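Side-chain contacts in DUF1460 domain-containing protein (Legionella pneumophila subsp. pneumophila, PDB 2IM9), which is of unknown function but belongs to an N-acetylmuramoyl-L-alanine amidase-like family of the peptidase CA clan and may cleave amide bonds in peptidoglycan: residues A[68-71]-A[72-75]; A[127-130]-A[131-134]; A[178-181]-A[182-185]. One frame throughout, in Å; residues are numbered along the deposited sequence.

In the fold
The three contacts are local turns in series along the chain, all within its amidase-like region. Contacts 2 and 3 lie on the same side of the chain's centre, with their own centres about 16 Å apart, and are joined directly: Tyr130 OH sits 3.0 Å from Lys183 NZ, a probable hydrogen bond, while Tyr180 OH packs against Tyr130 and Ile131. Contact 1 meets contact 2 more lightly, where Gly75 CA lies 3.7 Å from Arg133 NH2; their centres are about 17 Å apart. Contacts 1 and 3 do not touch, their nearest atoms being about 11 Å apart, so contact 2 bridges them. No active site is assigned for this protein.

Contact 1: residues A[68-71]-A[72-75]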
ATOM      1  N   LYS A  68      15.054  -6.411   1.812  1.00 18.63           N
ATOM      2  CA  LYS A  68      14.869  -6.872   0.449  1.00 19.29           C
ATOM      3  C   LYS A  68      13.416  -6.821   0.004  1.00 19.31           C
ATOM      4  O   LYS A  68      12.499  -6.891   0.830  1.00 19.23           O
ATOM      5  CB  LYS A  68      15.417  -8.288   0.266  1.00 20.13           C
ATOM      6  CG  LYS A  68      14.539  -9.372   0.822  1.00 23.53           C
ATOM      7  CD  LYS A  68      15.178 -10.737   0.627  1.00 28.12           C
ATOM      8  CE  LYS A  68      14.631 -11.718   1.642  1.00 30.70           C
ATOM      9  NZ  LYS A  68      15.007 -13.110   1.273  1.00 33.84           N
ATOM     10  N   TYR A  69      13.234  -6.727  -1.306  1.00 18.75           N
ATOM     11  CA  TYR A  69      11.933  -6.764  -1.931  1.00 18.93           C
ATOM     12  C   TYR A  69      11.498  -8.208  -2.084  1.00 18.49           C
ATOM     13  O   TYR A  69      12.271  -9.040  -2.577  1.00 19.23           O
ATOM     14  CB  TYR A  69      12.008  -6.089  -3.310  1.00 19.18           C
ATOM     15  CG  TYR A  69      10.691  -6.025  -4.023  1.00 20.67           C
ATOM     16  CD1 TYR A  69       9.791  -4.991  -3.754  1.00 19.38           C
ATOM     17  CD2 TYR A  69      10.335  -6.999  -4.959  1.00 20.16           C
ATOM     18  CE1 TYR A  69       8.567  -4.923  -4.407  1.00 22.08           C
ATOM     19  CE2 TYR A  69       9.095  -6.945  -5.623  1.00 22.47           C
ATOM     20  CZ  TYR A  69       8.222  -5.901  -5.330  1.00 22.66           C
ATOM     21  OH  TYR A  69       7.011  -5.836  -5.986  1.00 24.26           O
ATOM     22  N   ILE A  70      10.284  -8.523  -1.631  1.00 18.13           N
ATOM     23  CA  ILE A  70       9.661  -9.810  -1.939  1.00 18.21           C
ATOM     24  C   ILE A  70       8.267  -9.551  -2.499  1.00 18.61           C
ATOM     25  O   ILE A  70       7.416  -8.998  -1.806  1.00 17.93           O
ATOM     26  CB  ILE A  70       9.539 -10.745  -0.714  1.00 17.52           C
ATOM     27  CG1 ILE A  70      10.912 -10.964  -0.073  1.00 18.75           C
ATOM     28  CG2 ILE A  70       8.879 -12.062  -1.119  1.00 17.74           C
ATOM     29  CD1 ILE A  70      10.871 -11.701   1.260  1.00 19.26           C
ATOM     30  N   LEU A  71       8.042  -9.938  -3.748  1.00 18.32           N
ATOM     31  CA  LEU A  71       6.730  -9.771  -4.351  1.00 19.56           C
ATOM     32  C   LEU A  71       5.692 -10.582  -3.580  1.00 18.69           C
ATOM     33  O   LEU A  71       5.909 -11.765  -3.318  1.00 19.30           O
ATOM     34  CB  LEU A  71       6.761 -10.249  -5.797  1.00 20.78           C
ATOM     35  CG  LEU A  71       5.448 -10.092  -6.553  1.00 22.00           C
ATOM     36  CD1 LEU A  71       5.032  -8.627  -6.630  1.00 25.47           C
ATOM     37  CD2 LEU A  71       5.576 -10.717  -7.941  1.00 25.38           C
ATOM     38  N   GLY A  72       4.579  -9.948  -3.203  1.00 18.71           N
ATOM     39  CA  GLY A  72       3.505 -10.662  -2.484  1.00 17.40           C
ATOM     40  C   GLY A  72       4.006 -11.195  -1.144  1.00 17.31           C
ATOM     41  O   GLY A  72       3.904 -12.383  -0.853  1.00 17.64           O
ATOM     42  N   SER A  73       4.560 -10.303  -0.333  1.00 16.37           N
ATOM     43  CA  SER A  73       5.285 -10.684   0.889  1.00 16.19           C
ATOM     44  C   SER A  73       4.439 -11.399   1.940  1.00 15.25           C
ATOM     45  O   SER A  73       4.966 -12.201   2.714  1.00 14.78           O
ATOM     46  CB  SER A  73       5.903  -9.443   1.533  1.00 16.74           C
ATOM     47  OG  SER A  73       7.156  -9.120   0.917  1.00 21.03           O
ATOM     48  N   LEU A  74       3.148 -11.062   1.997  1.00 14.25           N
ATOM     49  CA  LEU A  74       2.270 -11.527   3.084  1.00 13.49           C
ATOM     50  C   LEU A  74       1.101 -12.332   2.563  1.00 14.22           C
ATOM     51  O   LEU A  74       0.643 -12.137   1.424  1.00 15.41           O
ATOM     52  CB  LEU A  74       1.728 -10.324   3.882  1.00 13.80           C
ATOM     53  CG  LEU A  74       2.802  -9.438   4.535  1.00 12.20           C
ATOM     54  CD1 LEU A  74       2.175  -8.324   5.405  1.00 11.05           C
ATOM     55  CD2 LEU A  74       3.721 -10.305   5.380  1.00 12.83           C
ATOM     56  N   GLY A  75       0.597 -13.214   3.421  1.00 13.54           N
ATOM     57  CA  GLY A  75      -0.624 -13.959   3.149  1.00 14.91           C
ATOM     58  C   GLY A  75      -1.528 -13.983   4.375  1.00 14.90           C
ATOM     59  O   GLY A  75      -1.581 -13.018   5.157  1.00 15.88           O
TER
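Ser73 OG donates a short hydrogen bond to Ile70 O, 2.7 Å away, and this one bond fastens the two ends of a tight loop. The hydroxyl approaches the carbonyl at a C=O...OG angle of 127°, somewhat tilted from the carbonyl plane. A chi1 of -83° swings Ser73 OG to the side of its own amide, back toward Ile70. It also comes within 3.3 Å of Ile70 CB and 4.0 Å of Ile70 CG2, so the base of the isoleucine and its methyl branch flank the hydroxyl.

The backbone bond expected in a four-residue turn is absent: Ser73 N is 3.5 Å from Ile70 O at a poor angle, and it is turned to Asp94 OD2, which takes its hydrogen. The serine thus ties the turn with its side chain while its amide anchors the loop to the residues just before helix 95-107. At the bend, Gly72 has a positive phi of 62°, a region that favours glycine. The Leu71 side chain leads away from the turn.

Three arginines take up the carbonyls that follow: Arg189 at Gly72 O, Arg89 at Ser73 O and Arg122 at Gly75 O. The Ser73 and Leu74 side chains both rest on Thr97 in helix 95-107, while Ile70 keeps a backbone pairing with Phe93. The CA atoms of Ile70 and Ser73 are 5.3 Å apart. The signs of phi and psi at Leu71 and at the phi of Gly72 recall a type II beta turn, but Gly72 psi, at 54°, departs from it; this is a tight turn at a positive-phi glycine, closed by the Ser73 hydroxyl instead of by its amide.

Contact 2: residues A[127-130]-A[131-134]; sequences KRSY and INRN
Tyr130 CE1 sits over one face of the Arg133 guanidinium, yet the two flat groups are far from stacked: their planes are 62° apart. Arg133 NH2 makes the approach, 3.7 Å from Tyr130 CD1, and reaches the ring obliquely. The third flat group, the Asn132 amide, uses its own plane: ND2 donates to Lys127 O at 3.1 Å, with that oxygen nearly in the amide plane, though ND2 stands above the plane of the Lys127 carbonyl. Lys127 CB lies against the same ND2, 3.4 Å away.

Ser129 holds the middle. Its chi1 of 73° places OG between the backbone N and the carbonyl carbon, where OG touches Asn132 CB at 3.1 Å and accepts from Asn132 N at 3.1 Å. Ser129 O adds weak bonds from Asn132 N and Arg133 N, giving the pairing of side-chain and main-chain acceptors seen in an ST motif. A type I beta turn from Tyr130 to Arg133 overlaps it, closed by Arg133 N donating to Tyr130 O over 3.2 Å. Ile131 CG1 lies 3.7 Å from Ser129 OG, and the rest of that side chain goes to Leu205 and Lys208 of helix 195-209.

The polar ends are claimed from outside. Arg133 NH2 forms salt bridges with Glu76 and Asp83, while Tyr130 OH is bonded to Lys183 NZ. Tyr130 O also receives His135 NE2, so this carbonyl serves the turn and a neighbouring ring together.

In chemical terms, two carboxylates probably hold the arginine charged, and their pull on NH2 is likely to set where the guanidinium lies; the bonds to Ser129 O are weak, and the Ser129 hydroxyl gives Asn132 N a better-angled acceptor, while the Asn132 amide ties back to Lys127.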
ATOM      1  N   LYS A 127     -11.434  -8.932   9.462  1.00 21.77           N
ATOM      2  CA  LYS A 127     -11.830 -10.341   9.366  1.00 22.82           C
ATOM      3  C   LYS A 127     -10.916 -11.039   8.361  1.00 21.34           C
ATOM      4  O   LYS A 127     -10.979 -10.778   7.157  1.00 20.73           O
ATOM      5  CB  LYS A 127     -13.303 -10.449   8.970  1.00 23.01           C
ATOM      6  CG  LYS A 127     -14.257  -9.790   9.985  1.00 25.98           C
ATOM      7  CD  LYS A 127     -15.713  -9.953   9.561  1.00 26.98           C
ATOM      8  CE  LYS A 127     -16.680  -9.572  10.694  1.00 33.05           C
ATOM      9  NZ  LYS A 127     -17.202  -8.166  10.616  1.00 35.49           N
ATOM     10  N   ARG A 128     -10.046 -11.907   8.866  1.00 20.52           N
ATOM     11  CA  ARG A 128      -8.986 -12.500   8.045  1.00 20.68           C
ATOM     12  C   ARG A 128      -9.486 -13.543   7.052  1.00 19.43           C
ATOM     13  O   ARG A 128      -9.986 -14.615   7.431  1.00 19.84           O
ATOM     14  CB  ARG A 128      -7.912 -13.125   8.945  1.00 21.24           C
ATOM     15  CG  ARG A 128      -6.765 -13.798   8.170  1.00 22.37           C
ATOM     16  CD  ARG A 128      -5.992 -14.809   9.048  1.00 23.49           C
ATOM     17  NE  ARG A 128      -5.734 -14.290  10.391  1.00 28.50           N
ATOM     18  CZ  ARG A 128      -4.984 -13.224  10.665  1.00 29.80           C
ATOM     19  NH1 ARG A 128      -4.817 -12.841  11.926  1.00 31.46           N
ATOM     20  NH2 ARG A 128      -4.407 -12.533   9.685  1.00 30.89           N
ATOM     21  N   SER A 129      -9.342 -13.226   5.769  1.00 17.72           N
ATOM     22  CA  SER A 129      -9.646 -14.183   4.700  1.00 16.88           C
ATOM     23  C   SER A 129      -9.088 -13.636   3.409  1.00 16.28           C
ATOM     24  O   SER A 129      -8.895 -12.417   3.281  1.00 15.11           O
ATOM     25  CB  SER A 129     -11.164 -14.411   4.573  1.00 17.48           C
ATOM     26  OG  SER A 129     -11.787 -13.276   3.986  1.00 18.96           O
ATOM     27  N   TYR A 130      -8.821 -14.529   2.451  1.00 15.00           N
ATOM     28  CA  TYR A 130      -8.361 -14.079   1.140  1.00 15.30           C
ATOM     29  C   TYR A 130      -9.303 -13.026   0.534  1.00 15.10           C
ATOM     30  O   TYR A 130      -8.848 -11.972   0.089  1.00 14.87           O
ATOM     31  CB  TYR A 130      -8.143 -15.246   0.167  1.00 15.00           C
ATOM     32  CG  TYR A 130      -7.400 -14.778  -1.074  1.00 15.58           C
ATOM     33  CD1 TYR A 130      -6.017 -14.861  -1.147  1.00 14.80           C
ATOM     34  CD2 TYR A 130      -8.083 -14.186  -2.136  1.00 15.53           C
ATOM     35  CE1 TYR A 130      -5.329 -14.417  -2.270  1.00 15.25           C
ATOM     36  CE2 TYR A 130      -7.403 -13.718  -3.274  1.00 14.10           C
ATOM     37  CZ  TYR A 130      -6.030 -13.833  -3.327  1.00 15.46           C
ATOM     38  OH  TYR A 130      -5.338 -13.363  -4.426  1.00 17.21           O
ATOM     39  N   ILE A 131     -10.609 -13.290   0.532  1.00 15.39           N
ATOM     40  CA  ILE A 131     -11.517 -12.382  -0.170  1.00 15.91           C
ATOM     41  C   ILE A 131     -11.677 -11.065   0.568  1.00 16.04           C
ATOM     42  O   ILE A 131     -12.008 -10.071  -0.058  1.00 17.09           O
ATOM     43  CB  ILE A 131     -12.908 -12.986  -0.458  1.00 16.98           C
ATOM     44  CG1 ILE A 131     -13.690 -13.185   0.841  1.00 18.83           C
ATOM     45  CG2 ILE A 131     -12.777 -14.271  -1.291  1.00 16.47           C
ATOM     46  CD1 ILE A 131     -15.167 -13.412   0.616  1.00 25.01           C
ATOM     47  N   ASN A 132     -11.466 -11.067   1.890  1.00 16.11           N
ATOM     48  CA  ASN A 132     -11.545  -9.832   2.679  1.00 15.91           C
ATOM     49  C   ASN A 132     -10.257  -9.007   2.619  1.00 15.27           C
ATOM     50  O   ASN A 132     -10.224  -7.855   3.043  1.00 15.75           O
ATOM     51  CB  ASN A 132     -11.879 -10.136   4.145  1.00 17.21           C
ATOM     52  CG  ASN A 132     -13.348 -10.407   4.385  1.00 20.79           C
ATOM     53  OD1 ASN A 132     -14.197 -10.175   3.521  1.00 24.13           O
ATOM     54  ND2 ASN A 132     -13.658 -10.908   5.578  1.00 24.50           N
ATOM     55  N   ARG A 133      -9.170  -9.590   2.137  1.00 14.41           N
ATOM     56  CA  ARG A 133      -7.932  -8.826   2.041  1.00 14.22           C
ATOM     57  C   ARG A 133      -8.164  -7.592   1.172  1.00 14.05           C
ATOM     58  O   ARG A 133      -8.885  -7.643   0.176  1.00 14.39           O
ATOM     59  CB  ARG A 133      -6.801  -9.683   1.462  1.00 14.07           C
ATOM     60  CG  ARG A 133      -5.406  -9.171   1.915  1.00 15.83           C
ATOM     61  CD  ARG A 133      -4.273  -9.724   1.057  1.00 16.29           C
ATOM     62  NE  ARG A 133      -4.106 -11.176   1.183  1.00 16.59           N
ATOM     63  CZ  ARG A 133      -3.295 -11.909   0.419  1.00 16.35           C
ATOM     64  NH1 ARG A 133      -2.558 -11.312  -0.531  1.00 16.88           N
ATOM     65  NH2 ARG A 133      -3.211 -13.232   0.599  1.00 14.56           N
ATOM     66  N   ASN A 134      -7.568  -6.467   1.563  1.00 14.26           N
ATOM     67  CA  ASN A 134      -7.715  -5.237   0.783  1.00 14.18           C
ATOM     68  C   ASN A 134      -6.828  -5.245  -0.461  1.00 14.94           C
ATOM     69  O   ASN A 134      -5.888  -4.461  -0.567  1.00 14.44           O
ATOM     70  CB  ASN A 134      -7.418  -4.034   1.667  1.00 14.19           C
ATOM     71  CG  ASN A 134      -8.517  -3.760   2.643  1.00 15.17           C
ATOM     72  OD1 ASN A 134      -9.695  -3.948   2.327  1.00 17.09           O
ATOM     73  ND2 ASN A 134      -8.150  -3.282   3.850  1.00 14.79           N
TER

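Contact 3: residues A[178-181]-A[182-185]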
ATOM      1  N   GLN A 178     -14.295 -10.878 -12.537  1.00 15.12           N
ATOM      2  CA  GLN A 178     -13.409 -11.146 -13.670  1.00 15.41           C
ATOM      3  C   GLN A 178     -11.933 -11.269 -13.238  1.00 14.83           C
ATOM      4  O   GLN A 178     -11.149 -12.066 -13.792  1.00 13.30           O
ATOM      5  CB  GLN A 178     -13.576 -10.079 -14.759  1.00 15.88           C
ATOM      6  CG  GLN A 178     -12.957 -10.508 -16.088  1.00 19.61           C
ATOM      7  CD  GLN A 178     -13.605 -11.783 -16.640  1.00 23.38           C
ATOM      8  OE1 GLN A 178     -13.039 -12.859 -16.529  1.00 27.18           O
ATOM      9  NE2 GLN A 178     -14.800 -11.661 -17.185  1.00 24.93           N
ATOM     10  N   TRP A 179     -11.544 -10.501 -12.224  1.00 13.97           N
ATOM     11  CA  TRP A 179     -10.194 -10.618 -11.690  1.00 13.75           C
ATOM     12  C   TRP A 179     -10.011 -12.030 -11.103  1.00 13.94           C
ATOM     13  O   TRP A 179      -8.987 -12.685 -11.349  1.00 14.30           O
ATOM     14  CB  TRP A 179      -9.989  -9.545 -10.625  1.00 13.61           C
ATOM     15  CG  TRP A 179      -8.637  -9.525  -9.958  1.00 14.46           C
ATOM     16  CD1 TRP A 179      -7.438  -9.165 -10.519  1.00 15.52           C
ATOM     17  CD2 TRP A 179      -8.371  -9.802  -8.577  1.00 14.41           C
ATOM     18  NE1 TRP A 179      -6.432  -9.228  -9.569  1.00 15.30           N
ATOM     19  CE2 TRP A 179      -6.977  -9.623  -8.371  1.00 15.47           C
ATOM     20  CE3 TRP A 179      -9.173 -10.195  -7.497  1.00 14.69           C
ATOM     21  CZ2 TRP A 179      -6.363  -9.823  -7.113  1.00 15.16           C
ATOM     22  CZ3 TRP A 179      -8.560 -10.400  -6.238  1.00 15.09           C
ATOM     23  CH2 TRP A 179      -7.167 -10.217  -6.067  1.00 15.84           C
ATOM     24  N   TYR A 180     -11.010 -12.511 -10.362  1.00 13.92           N
ATOM     25  CA  TYR A 180     -10.916 -13.870  -9.811  1.00 14.06           C
ATOM     26  C   TYR A 180     -10.833 -14.891 -10.925  1.00 14.52           C
ATOM     27  O   TYR A 180      -9.991 -15.787 -10.868  1.00 15.44           O
ATOM     28  CB  TYR A 180     -12.052 -14.197  -8.828  1.00 14.34           C
ATOM     29  CG  TYR A 180     -11.721 -13.702  -7.455  1.00 13.62           C
ATOM     30  CD1 TYR A 180     -12.038 -12.399  -7.072  1.00 12.77           C
ATOM     31  CD2 TYR A 180     -11.020 -14.516  -6.543  1.00 15.35           C
ATOM     32  CE1 TYR A 180     -11.712 -11.931  -5.804  1.00 14.11           C
ATOM     33  CE2 TYR A 180     -10.673 -14.051  -5.279  1.00 15.23           C
ATOM     34  CZ  TYR A 180     -11.005 -12.758  -4.925  1.00 15.15           C
ATOM     35  OH  TYR A 180     -10.650 -12.295  -3.692  1.00 16.06           O
ATOM     36  N   ASN A 181     -11.646 -14.703 -11.961  1.00 13.79           N
ATOM     37  CA  ASN A 181     -11.726 -15.660 -13.062  1.00 14.71           C
ATOM     38  C   ASN A 181     -10.391 -15.835 -13.765  1.00 14.75           C
ATOM     39  O   ASN A 181     -10.061 -16.928 -14.225  1.00 15.14           O
ATOM     40  CB  ASN A 181     -12.816 -15.254 -14.053  1.00 15.25           C
ATOM     41  CG  ASN A 181     -13.008 -16.272 -15.147  1.00 18.18           C
ATOM     42  OD1 ASN A 181     -13.258 -17.468 -14.893  1.00 19.02           O
ATOM     43  ND2 ASN A 181     -12.880 -15.818 -16.374  1.00 20.89           N
ATOM     44  N   HIS A 182      -9.623 -14.750 -13.826  1.00 14.65           N
ATOM     45  CA  HIS A 182      -8.285 -14.755 -14.451  1.00 15.06           C
ATOM     46  C   HIS A 182      -7.160 -15.407 -13.628  1.00 15.01           C
ATOM     47  O   HIS A 182      -6.036 -15.561 -14.113  1.00 14.98           O
ATOM     48  CB  HIS A 182      -7.871 -13.325 -14.796  1.00 15.59           C
ATOM     49  CG  HIS A 182      -8.242 -12.912 -16.189  1.00 17.80           C
ATOM     50  ND1 HIS A 182      -9.534 -12.605 -16.559  1.00 20.99           N
ATOM     51  CD2 HIS A 182      -7.487 -12.772 -17.303  1.00 18.11           C
ATOM     52  CE1 HIS A 182      -9.551 -12.253 -17.837  1.00 20.17           C
ATOM     53  NE2 HIS A 182      -8.321 -12.351 -18.311  1.00 21.56           N
ATOM     54  N   LYS A 183      -7.430 -15.746 -12.374  1.00 14.50           N
ATOM     55  CA  LYS A 183      -6.362 -16.285 -11.532  1.00 14.64           C
ATOM     56  C   LYS A 183      -5.893 -17.675 -11.934  1.00 14.98           C
ATOM     57  O   LYS A 183      -6.652 -18.472 -12.490  1.00 15.06           O
ATOM     58  CB  LYS A 183      -6.791 -16.306 -10.068  1.00 13.82           C
ATOM     59  CG  LYS A 183      -6.922 -14.923  -9.475  1.00 15.85           C
ATOM     60  CD  LYS A 183      -7.392 -15.008  -8.021  1.00 17.45           C
ATOM     61  CE  LYS A 183      -7.269 -13.649  -7.299  1.00 19.09           C
ATOM     62  NZ  LYS A 183      -5.862 -13.113  -7.361  1.00 21.57           N
ATOM     63  N   THR A 184      -4.633 -17.942 -11.627  1.00 15.34           N
ATOM     64  CA  THR A 184      -4.039 -19.259 -11.862  1.00 15.81           C
ATOM     65  C   THR A 184      -3.676 -19.885 -10.524  1.00 16.31           C
ATOM     66  O   THR A 184      -3.850 -19.269  -9.477  1.00 15.61           O
ATOM     67  CB  THR A 184      -2.751 -19.156 -12.699  1.00 15.79           C
ATOM     68  OG1 THR A 184      -1.745 -18.484 -11.940  1.00 16.92           O
ATOM     69  CG2 THR A 184      -2.997 -18.394 -14.007  1.00 16.35           C
ATOM     70  N   ILE A 185      -3.125 -21.095 -10.569  1.00 16.72           N
ATOM     71  CA  ILE A 185      -2.705 -21.769  -9.331  1.00 18.25           C
ATOM     72  C   ILE A 185      -1.652 -20.993  -8.536  1.00 18.99           C
ATOM     73  O   ILE A 185      -1.464 -21.259  -7.335  1.00 19.79           O
ATOM     74  CB  ILE A 185      -2.259 -23.230  -9.579  1.00 18.31           C
ATOM     75  CG1 ILE A 185      -1.076 -23.295 -10.546  1.00 20.31           C
ATOM     76  CG2 ILE A 185      -3.447 -24.065 -10.074  1.00 20.24           C
ATOM     77  CD1 ILE A 185      -0.408 -24.653 -10.544  1.00 21.31           C
TER
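The last turn of helix 176-181 closes with His182 N donating to Gln178 O at 3.1 Å, after which Lys183 N bonds Tyr180 O, 3.0 Å long and fairly straight at 163°. Gln178 O is gripped twice, since His182 ND1 also donates to it at 3.2 Å, and the two donors arrive from opposite faces of the carbonyl plane. The imidazole therefore folds back on the helix end with its edge at the oxygen. Its other nitrogen, NE2, has a weak bond to Gln258 O.

Beside it the Gln178 amide stands at 90° to the imidazole plane. Its OE1 accepts from Asn181 ND2 at 3.0 Å, in the carbonyl plane, a side-chain link one turn along the helix.

Lys183 carries the other half. Its chain runs extended until chi4 (-56°) bends NZ over one face of the Trp179 indole, 3.6 Å from the centroid of the six-membered ring, in a cation-pi contact. CE lies 3.7 Å from the centroid of the same six-membered ring and 4.3 Å from that of Tyr180, over the face of each, giving a CH-pi contact with both aromatics. Tyr180 and Lys183 run side by side, whereas Trp179 crosses the lysine. NZ ends at Tyr130 OH, its strongest polar partner.

Following strand 168-175 and leading into the loop to helix 195-209, the turn packs on that later helix through Tyr180 against Leu205 and Lys183 against Leu202, while Lys206 NZ bonds the carbonyls of Asn181 and Lys183. Trp179 meets Phe136 edge-to-face just ahead of helix 137-147.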